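Local coordinates for hypothetical protein GrpB (Enterococcus faecalis, PDB 2NRK), which is of unknown function but belongs to the GrpB (UPF0157) family, and is probably related in fold to the nucleotidyltransferases, at residues A[20-25]-A[76-81]; A[89-94]-A[100-105]; A[121-126]-A[164-169]. All coordinates share one frame; numbering follows the deposited sequence.

Contact 1 (A[20-25]-A[76-81])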
# COMPACT_ATOMS: atom_id res chain seq x y z
N GLU A 20 -21.47 6.81 -5.97
CA GLU A 20 -21.08 7.02 -7.36
C GLU A 20 -21.47 8.42 -7.87
O GLU A 20 -20.69 9.05 -8.58
CB GLU A 20 -21.61 5.87 -8.20
CG GLU A 20 -20.78 4.63 -7.83
CD GLU A 20 -20.95 3.51 -8.77
OE1 GLU A 20 -21.83 3.62 -9.63
OE2 GLU A 20 -20.26 2.48 -8.62
N GLU A 21 -22.62 8.92 -7.45
CA GLU A 21 -23.10 10.24 -7.87
C GLU A 21 -22.13 11.32 -7.37
O GLU A 21 -21.71 12.22 -8.10
CB GLU A 21 -24.46 10.47 -7.25
CG GLU A 21 -25.15 11.73 -7.68
CD GLU A 21 -26.68 11.62 -7.52
OE1 GLU A 21 -27.25 10.53 -7.82
OE2 GLU A 21 -27.30 12.62 -7.11
N GLU A 22 -21.82 11.24 -6.08
CA GLU A 22 -20.97 12.27 -5.52
C GLU A 22 -19.54 12.10 -6.00
O GLU A 22 -18.79 13.08 -6.12
CB GLU A 22 -21.08 12.28 -3.98
CG GLU A 22 -20.31 13.44 -3.30
CD GLU A 22 -20.98 14.82 -3.52
OE1 GLU A 22 -21.95 14.94 -4.31
OE2 GLU A 22 -20.52 15.80 -2.87
N ALA A 23 -19.11 10.86 -6.23
CA ALA A 23 -17.74 10.66 -6.70
C ALA A 23 -17.54 11.43 -8.03
O ALA A 23 -16.49 12.05 -8.26
CB ALA A 23 -17.40 9.17 -6.86
N GLN A 24 -18.54 11.40 -8.90
CA GLN A 24 -18.47 12.11 -10.19
C GLN A 24 -18.36 13.62 -9.94
O GLN A 24 -17.56 14.32 -10.58
CB GLN A 24 -19.72 11.79 -11.02
CG GLN A 24 -19.54 11.82 -12.54
CD GLN A 24 -20.82 11.45 -13.28
OE1 GLN A 24 -21.90 11.93 -12.93
NE2 GLN A 24 -20.71 10.59 -14.28
N ALA A 25 -19.17 14.12 -9.01
CA ALA A 25 -19.17 15.54 -8.66
C ALA A 25 -17.78 15.95 -8.18
O ALA A 25 -17.25 17.00 -8.60
CB ALA A 25 -20.24 15.84 -7.61
N ILE A 76 -20.43 23.29 -3.42
CA ILE A 76 -21.29 22.09 -3.45
C ILE A 76 -21.62 21.55 -2.04
O ILE A 76 -22.02 20.38 -1.87
CB ILE A 76 -20.76 21.00 -4.43
CG1 ILE A 76 -19.42 20.43 -3.99
CG2 ILE A 76 -20.67 21.60 -5.86
CD1 ILE A 76 -19.07 19.03 -4.66
N GLY A 77 -21.40 22.38 -1.03
CA GLY A 77 -21.95 22.11 0.29
C GLY A 77 -20.99 21.63 1.35
O GLY A 77 -21.43 21.36 2.46
N TYR A 78 -19.72 21.48 1.01
CA TYR A 78 -18.73 21.01 1.98
C TYR A 78 -18.21 22.09 2.91
O TYR A 78 -18.03 23.26 2.52
CB TYR A 78 -17.54 20.36 1.26
CG TYR A 78 -17.89 19.01 0.67
CD1 TYR A 78 -18.00 17.88 1.50
CD2 TYR A 78 -18.15 18.88 -0.70
CE1 TYR A 78 -18.33 16.62 0.96
CE2 TYR A 78 -18.51 17.63 -1.24
CZ TYR A 78 -18.57 16.52 -0.39
OH TYR A 78 -18.93 15.27 -0.89
N GLU A 79 -17.97 21.69 4.16
CA GLU A 79 -17.05 22.38 5.02
C GLU A 79 -15.65 21.82 4.73
O GLU A 79 -15.43 20.60 4.77
CB GLU A 79 -17.35 22.09 6.50
CG GLU A 79 -18.48 22.79 7.14
CD GLU A 79 -18.46 22.46 8.65
OE1 GLU A 79 -18.98 21.39 9.02
OE2 GLU A 79 -17.89 23.25 9.42
N TYR A 80 -14.73 22.73 4.44
CA TYR A 80 -13.37 22.38 4.07
C TYR A 80 -12.52 22.39 5.34
O TYR A 80 -12.20 23.45 5.87
CB TYR A 80 -12.84 23.40 3.07
CG TYR A 80 -11.54 22.98 2.44
CD1 TYR A 80 -11.53 22.15 1.32
CD2 TYR A 80 -10.32 23.43 2.96
CE1 TYR A 80 -10.35 21.76 0.73
CE2 TYR A 80 -9.10 23.03 2.36
CZ TYR A 80 -9.15 22.18 1.26
OH TYR A 80 -7.97 21.79 0.69
N MSE A 81 -12.21 21.20 5.86
CA MSE A 81 -11.66 21.11 7.23
C MSE A 81 -10.13 21.07 7.32
O MSE A 81 -9.58 21.06 8.43
CB MSE A 81 -12.24 19.88 7.97
CG MSE A 81 -13.77 19.83 8.17
SE MSE A 81 -14.46 21.37 8.99
CE MSE A 81 -13.92 21.07 10.81
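A25 and I76 mark the nearest approach of the two backbones, their CA atoms 8.6 Å apart, so residues 20-25 meet 76-81 through side chains. The latter segment leaves helix 70-75 through a Schellman motif: I76 is the first residue to abandon helical angles, and G77, with its positive phi of 105°, is the C-prime residue. Y78 N returns to F73 O before the chain enters the short edge strand 79-80. The contact thus joins helix 14-30 to the turn leading into the outermost strand on that side of the mixed sheet within the chain.

Polar contact is made by E22 and Y78, which reach for each other from opposite directions. The E22 chain sets out with CG anti to the backbone N and then bends at chi2 (71°), bringing the carboxylate to Y78. Y78 OH donates to E22 OE2 over a short 2.6 Å, meeting the anti lone pair, the one turned away from the other carboxylate oxygen. Carboxylate and ring planes are 46° apart. E22 OE2 also forms a salt bridge with K94 NZ, and the same ammonium group donates to I76 O. One carboxylate oxygen therefore serves both a phenol and a charge, an arrangement likely to favour the ionised acid.

I76 supplies the apolar part through the end of its longer branch. CD1 lies 4.5 Å from A25 CB and 4.0 Å from E22 OE2, and comes in the ring plane to the edge of Y78.

Contact 2 (A[89-94]-A[100-105])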
# COMPACT_ATOMS: atom_id res chain seq x y z
N ARG A 89 -3.70 14.99 5.24
CA ARG A 89 -5.09 14.83 4.79
C ARG A 89 -5.69 16.18 4.40
O ARG A 89 -5.27 17.23 4.92
CB ARG A 89 -5.93 14.19 5.90
CG ARG A 89 -7.39 13.93 5.47
CD ARG A 89 -8.14 13.14 6.56
NE ARG A 89 -8.22 13.88 7.84
CZ ARG A 89 -9.02 13.51 8.84
NH1 ARG A 89 -9.78 12.41 8.71
NH2 ARG A 89 -9.06 14.19 9.99
N ARG A 90 -6.63 16.16 3.46
CA ARG A 90 -7.67 17.20 3.41
C ARG A 90 -9.01 16.55 3.64
O ARG A 90 -9.38 15.63 2.90
CB ARG A 90 -7.65 17.99 2.10
CG ARG A 90 -6.33 18.74 1.89
CD ARG A 90 -6.08 19.81 2.98
NE ARG A 90 -4.89 20.62 2.66
CZ ARG A 90 -3.64 20.28 2.96
NH1 ARG A 90 -3.40 19.16 3.65
NH2 ARG A 90 -2.62 21.09 2.60
N TYR A 91 -9.75 17.04 4.62
CA TYR A 91 -10.97 16.39 5.04
C TYR A 91 -12.13 17.34 4.70
O TYR A 91 -12.04 18.55 4.94
CB TYR A 91 -10.90 16.16 6.55
CG TYR A 91 -12.14 15.53 7.17
CD1 TYR A 91 -12.54 14.25 6.80
CD2 TYR A 91 -12.85 16.19 8.18
CE1 TYR A 91 -13.67 13.64 7.40
CE2 TYR A 91 -13.99 15.59 8.79
CZ TYR A 91 -14.38 14.33 8.37
OH TYR A 91 -15.50 13.75 8.97
N LEU A 92 -13.19 16.78 4.12
CA LEU A 92 -14.41 17.54 3.81
C LEU A 92 -15.58 16.85 4.48
O LEU A 92 -15.66 15.63 4.50
CB LEU A 92 -14.70 17.56 2.30
CG LEU A 92 -13.59 17.83 1.27
CD1 LEU A 92 -14.15 17.71 -0.14
CD2 LEU A 92 -13.04 19.19 1.49
N ARG A 93 -16.52 17.64 4.98
CA ARG A 93 -17.76 17.08 5.50
C ARG A 93 -18.93 17.91 5.06
O ARG A 93 -18.85 19.14 4.92
CB ARG A 93 -17.71 16.99 7.05
CG ARG A 93 -17.63 18.32 7.73
CD ARG A 93 -17.35 18.12 9.24
NE ARG A 93 -17.44 19.42 9.88
CZ ARG A 93 -17.03 19.67 11.11
NH1 ARG A 93 -16.49 18.69 11.83
NH2 ARG A 93 -17.14 20.90 11.59
N LYS A 94 -20.03 17.21 4.83
CA LYS A 94 -21.31 17.88 4.59
C LYS A 94 -22.47 17.00 5.02
O LYS A 94 -22.29 15.80 5.20
CB LYS A 94 -21.42 18.30 3.12
CG LYS A 94 -21.82 17.27 2.12
CD LYS A 94 -22.02 17.97 0.76
CE LYS A 94 -22.13 17.00 -0.38
NZ LYS A 94 -22.46 17.60 -1.77
N THR A 100 -23.93 13.73 5.85
CA THR A 100 -24.21 12.78 4.78
C THR A 100 -22.96 12.27 4.04
O THR A 100 -22.99 11.18 3.47
CB THR A 100 -25.15 13.40 3.71
OG1 THR A 100 -24.63 14.68 3.27
CG2 THR A 100 -26.56 13.59 4.28
N HIS A 101 -21.91 13.08 3.98
CA HIS A 101 -20.71 12.74 3.17
C HIS A 101 -19.45 13.15 3.93
O HIS A 101 -19.37 14.26 4.44
CB HIS A 101 -20.68 13.45 1.81
CG HIS A 101 -21.88 13.20 0.94
ND1 HIS A 101 -23.10 13.81 1.15
CD2 HIS A 101 -22.01 12.47 -0.18
CE1 HIS A 101 -23.94 13.43 0.20
NE2 HIS A 101 -23.31 12.60 -0.61
N HIS A 102 -18.49 12.24 4.03
CA HIS A 102 -17.17 12.54 4.63
C HIS A 102 -16.14 12.20 3.54
O HIS A 102 -16.19 11.09 2.96
CB HIS A 102 -16.88 11.67 5.82
CG HIS A 102 -17.63 12.08 7.05
ND1 HIS A 102 -17.74 11.27 8.15
CD2 HIS A 102 -18.32 13.21 7.33
CE1 HIS A 102 -18.45 11.90 9.08
NE2 HIS A 102 -18.81 13.07 8.61
N VAL A 103 -15.30 13.16 3.19
CA VAL A 103 -14.33 12.96 2.11
C VAL A 103 -12.94 13.04 2.69
O VAL A 103 -12.59 14.02 3.34
CB VAL A 103 -14.52 14.04 1.00
CG1 VAL A 103 -13.54 13.82 -0.15
CG2 VAL A 103 -15.96 14.02 0.48
N HIS A 104 -12.14 12.00 2.44
CA HIS A 104 -10.81 11.87 3.06
C HIS A 104 -9.84 11.92 1.89
O HIS A 104 -9.78 10.97 1.10
CB HIS A 104 -10.67 10.50 3.75
CG HIS A 104 -11.78 10.17 4.70
ND1 HIS A 104 -11.66 10.33 6.07
CD2 HIS A 104 -13.04 9.73 4.48
CE1 HIS A 104 -12.80 9.97 6.65
NE2 HIS A 104 -13.65 9.61 5.71
N ILE A 105 -9.14 13.05 1.75
CA ILE A 105 -8.26 13.24 0.59
C ILE A 105 -6.81 13.06 1.06
O ILE A 105 -6.39 13.67 2.04
CB ILE A 105 -8.45 14.62 -0.06
CG1 ILE A 105 -9.93 14.89 -0.38
CG2 ILE A 105 -7.65 14.72 -1.35
CD1 ILE A 105 -10.22 16.36 -0.85
O HOH W 1 -9.27 10.06 7.38
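L92 and V103 sit at the middle of an antiparallel beta hairpin formed by strands 89-94 and 101-107, the two segments running at 171° to each other. Backbone bonds come in reciprocal sets at the hydrogen-bonded pairs R90-I105, L92-V103 and K94-H101; V103 N to L92 O is 2.8 Å. At the turn end the ladder finishes in a classic beta bulge, in which T100 and H101 both face K94. K94 O accepts from T100 N (2.7 Å) as well as from H101 N.

Apolar packing lies on the face bearing L92, V103 and I105. L92 and V103 run side by side, CB to CB 3.8 Å, and L92 CD1 reaches I105 CD1. On this face K94, extended beyond CG, also lays CE over one face of the H101 ring, 4.0 Å from its centroid in a CH-pi contact, before NZ goes on to I76 O and E22.

Aromatic groups cluster on the other face. With CG of Y91 anti to its amide nitrogen (chi1 178°), the ring leans across to the neighbouring strand, and its OH stands 3.2 Å above the plane of the H102 ring, over the centre. Y91 CE1 is 3.8 Å from H104 CE1.

Water links R89 NH1 to H104 ND1, at 2.7 Å from each. R89 NE is held by E83 O, H104 NE2 pairs with D55, and H102 NE2 with R99. With both ring nitrogens engaged, the H104 imidazole is fixed in rotation. The Y91-H102-H104 face is thus aromatic and polar; the other has an aliphatic centre flanked by K94 and H101 at the bulge and R90 at the far end.

Contact 3 (A[121-126]-A[164-169])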
# COMPACT_ATOMS: atom_id res chain seq x y z
N ARG A 121 -11.63 -2.07 4.44
CA ARG A 121 -12.80 -2.34 3.61
C ARG A 121 -12.73 -3.72 2.96
O ARG A 121 -13.70 -4.52 3.06
CB ARG A 121 -12.91 -1.28 2.50
CG ARG A 121 -14.09 -1.58 1.55
CD ARG A 121 -13.90 -0.73 0.29
NE ARG A 121 -12.83 -1.28 -0.55
CZ ARG A 121 -12.40 -0.69 -1.67
NH1 ARG A 121 -12.95 0.46 -2.10
NH2 ARG A 121 -11.41 -1.25 -2.36
N ASN A 122 -11.60 -4.01 2.32
CA ASN A 122 -11.50 -5.28 1.56
C ASN A 122 -11.67 -6.46 2.49
O ASN A 122 -12.34 -7.45 2.16
CB ASN A 122 -10.17 -5.32 0.82
CG ASN A 122 -10.08 -4.31 -0.29
OD1 ASN A 122 -11.05 -3.61 -0.63
ND2 ASN A 122 -8.88 -4.22 -0.90
N TYR A 123 -11.07 -6.37 3.67
CA TYR A 123 -11.13 -7.44 4.66
C TYR A 123 -12.57 -7.66 5.15
O TYR A 123 -13.03 -8.80 5.27
CB TYR A 123 -10.22 -7.06 5.83
CG TYR A 123 -10.03 -8.13 6.88
CD1 TYR A 123 -9.39 -9.34 6.57
CD2 TYR A 123 -10.48 -7.92 8.19
CE1 TYR A 123 -9.21 -10.34 7.56
CE2 TYR A 123 -10.26 -8.89 9.21
CZ TYR A 123 -9.63 -10.11 8.87
OH TYR A 123 -9.41 -11.08 9.83
N LEU A 124 -13.31 -6.58 5.45
CA LEU A 124 -14.71 -6.76 5.88
C LEU A 124 -15.55 -7.37 4.74
O LEU A 124 -16.41 -8.22 5.02
CB LEU A 124 -15.33 -5.44 6.32
CG LEU A 124 -14.75 -4.94 7.63
CD1 LEU A 124 -15.40 -3.59 7.98
CD2 LEU A 124 -14.96 -5.94 8.78
N ARG A 125 -15.31 -6.94 3.50
CA ARG A 125 -16.03 -7.48 2.36
C ARG A 125 -15.81 -8.98 2.22
O ARG A 125 -16.73 -9.68 1.78
CB ARG A 125 -15.56 -6.81 1.06
CG ARG A 125 -16.09 -5.38 0.91
CD ARG A 125 -15.51 -4.74 -0.35
NE ARG A 125 -16.17 -3.47 -0.67
CZ ARG A 125 -15.94 -2.74 -1.76
NH1 ARG A 125 -14.99 -3.11 -2.64
NH2 ARG A 125 -16.64 -1.61 -1.98
N GLU A 126 -14.61 -9.46 2.58
CA GLU A 126 -14.27 -10.90 2.45
C GLU A 126 -14.59 -11.76 3.68
O GLU A 126 -14.45 -13.00 3.66
CB GLU A 126 -12.79 -11.07 2.10
CG GLU A 126 -12.32 -10.36 0.85
CD GLU A 126 -12.89 -10.92 -0.44
OE1 GLU A 126 -13.43 -12.06 -0.46
OE2 GLU A 126 -12.77 -10.20 -1.47
N GLU A 164 -8.27 -3.49 11.70
CA GLU A 164 -7.36 -2.82 10.72
C GLU A 164 -6.03 -3.59 10.63
O GLU A 164 -5.43 -3.71 9.55
CB GLU A 164 -7.07 -1.38 11.15
CG GLU A 164 -8.23 -0.43 10.82
CD GLU A 164 -8.01 1.03 11.32
OE1 GLU A 164 -7.14 1.26 12.20
OE2 GLU A 164 -8.73 1.94 10.79
N LYS A 165 -5.57 -4.09 11.76
CA LYS A 165 -4.32 -4.84 11.80
C LYS A 165 -4.47 -6.17 11.07
O LYS A 165 -3.64 -6.54 10.23
CB LYS A 165 -3.87 -5.01 13.25
CG LYS A 165 -2.62 -5.80 13.42
CD LYS A 165 -2.06 -5.58 14.85
CE LYS A 165 -0.95 -6.56 15.16
NZ LYS A 165 -0.42 -6.41 16.57
N GLU A 166 -5.54 -6.92 11.38
CA GLU A 166 -5.82 -8.17 10.67
C GLU A 166 -5.95 -7.90 9.17
O GLU A 166 -5.46 -8.69 8.34
CB GLU A 166 -7.12 -8.79 11.17
CG GLU A 166 -7.05 -9.27 12.62
CD GLU A 166 -8.33 -9.97 13.09
OE1 GLU A 166 -9.30 -10.13 12.32
OE2 GLU A 166 -8.37 -10.37 14.28
N ALA A 167 -6.61 -6.78 8.82
CA ALA A 167 -6.89 -6.46 7.43
C ALA A 167 -5.61 -6.18 6.64
O ALA A 167 -5.47 -6.64 5.50
CB ALA A 167 -7.79 -5.23 7.36
N LEU A 168 -4.69 -5.44 7.26
CA LEU A 168 -3.45 -5.05 6.56
C LEU A 168 -2.56 -6.28 6.36
O LEU A 168 -1.91 -6.41 5.31
CB LEU A 168 -2.71 -3.95 7.32
CG LEU A 168 -1.56 -3.26 6.55
CD1 LEU A 168 -2.05 -2.74 5.16
CD2 LEU A 168 -0.94 -2.15 7.43
N LYS A 169 -2.53 -7.19 7.34
CA LYS A 169 -1.82 -8.46 7.17
C LYS A 169 -2.39 -9.21 5.96
O LYS A 169 -1.65 -9.69 5.11
CB LYS A 169 -1.91 -9.33 8.43
CG LYS A 169 -1.11 -8.76 9.59
CD LYS A 169 -1.33 -9.56 10.88
CE LYS A 169 -0.49 -9.02 12.03
NZ LYS A 169 -0.73 -9.87 13.23
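Y123 of helix 111-126 packs against E166 and A167 of helix 157-171, two helices brought close enough here that the CA atoms of Y123 and A167 are 5.2 Å apart. The small A167 side chain is consistent with so close an approach. A little further along helix 157-171, K169 forms a salt bridge with E61 of the second subunit, which places the contact beside residues that meet the dimer partner.

Van der Waals contact begins at the base of the tyrosine, where Y123 CB touches A167 CB at 3.4 Å. Its CG stands anti to the backbone N (chi1 -173°), which extends the ring over the neighbouring helix and lays one face on that backbone. A167 CA makes a CH-pi contact 4.0 Å from the ring centroid, and E166 C lies over the ring centre. E166 CB packs against the hydroxyl end of the ring, 3.7 Å from Y123 CZ. I163 and K170 of the same helix also touch Y123, while I130 of helix 128-142 meets both Y123 and E166.

A single hydrogen bond joins the side chains: Y123 OH donates to E166 OE1 at 2.7 Å. The oxygen is met on its anti side, 34° out of the carboxylate plane, and the ring and carboxylate planes are nearly perpendicular, at 85°. The tyrosine packs on A167 at its base and is held by E166 at its hydroxyl, which probably limits rotation of the ring.

How the contacts relate
From the N terminus, helix 14-30 comes first, and contact 1 closes a loop of fifty residues that holds strands 34-40 and 54-60 and helix 70-75. Contact 2 follows as a tight hairpin closure with only five residues between its segments, and contact 3 then brings helix 157-171 back to helix 111-126 across a wholly later, largely helical stretch. The three stand in series, none nesting or crossing. Contacts 1 and 2 adjoin in the sheet, where strand 79-80 pairs with 89-94 and E79 forms a salt bridge with R93. Contact 3 lies apart, its centre about 22 Å from that of contact 2, within the C-terminal helices.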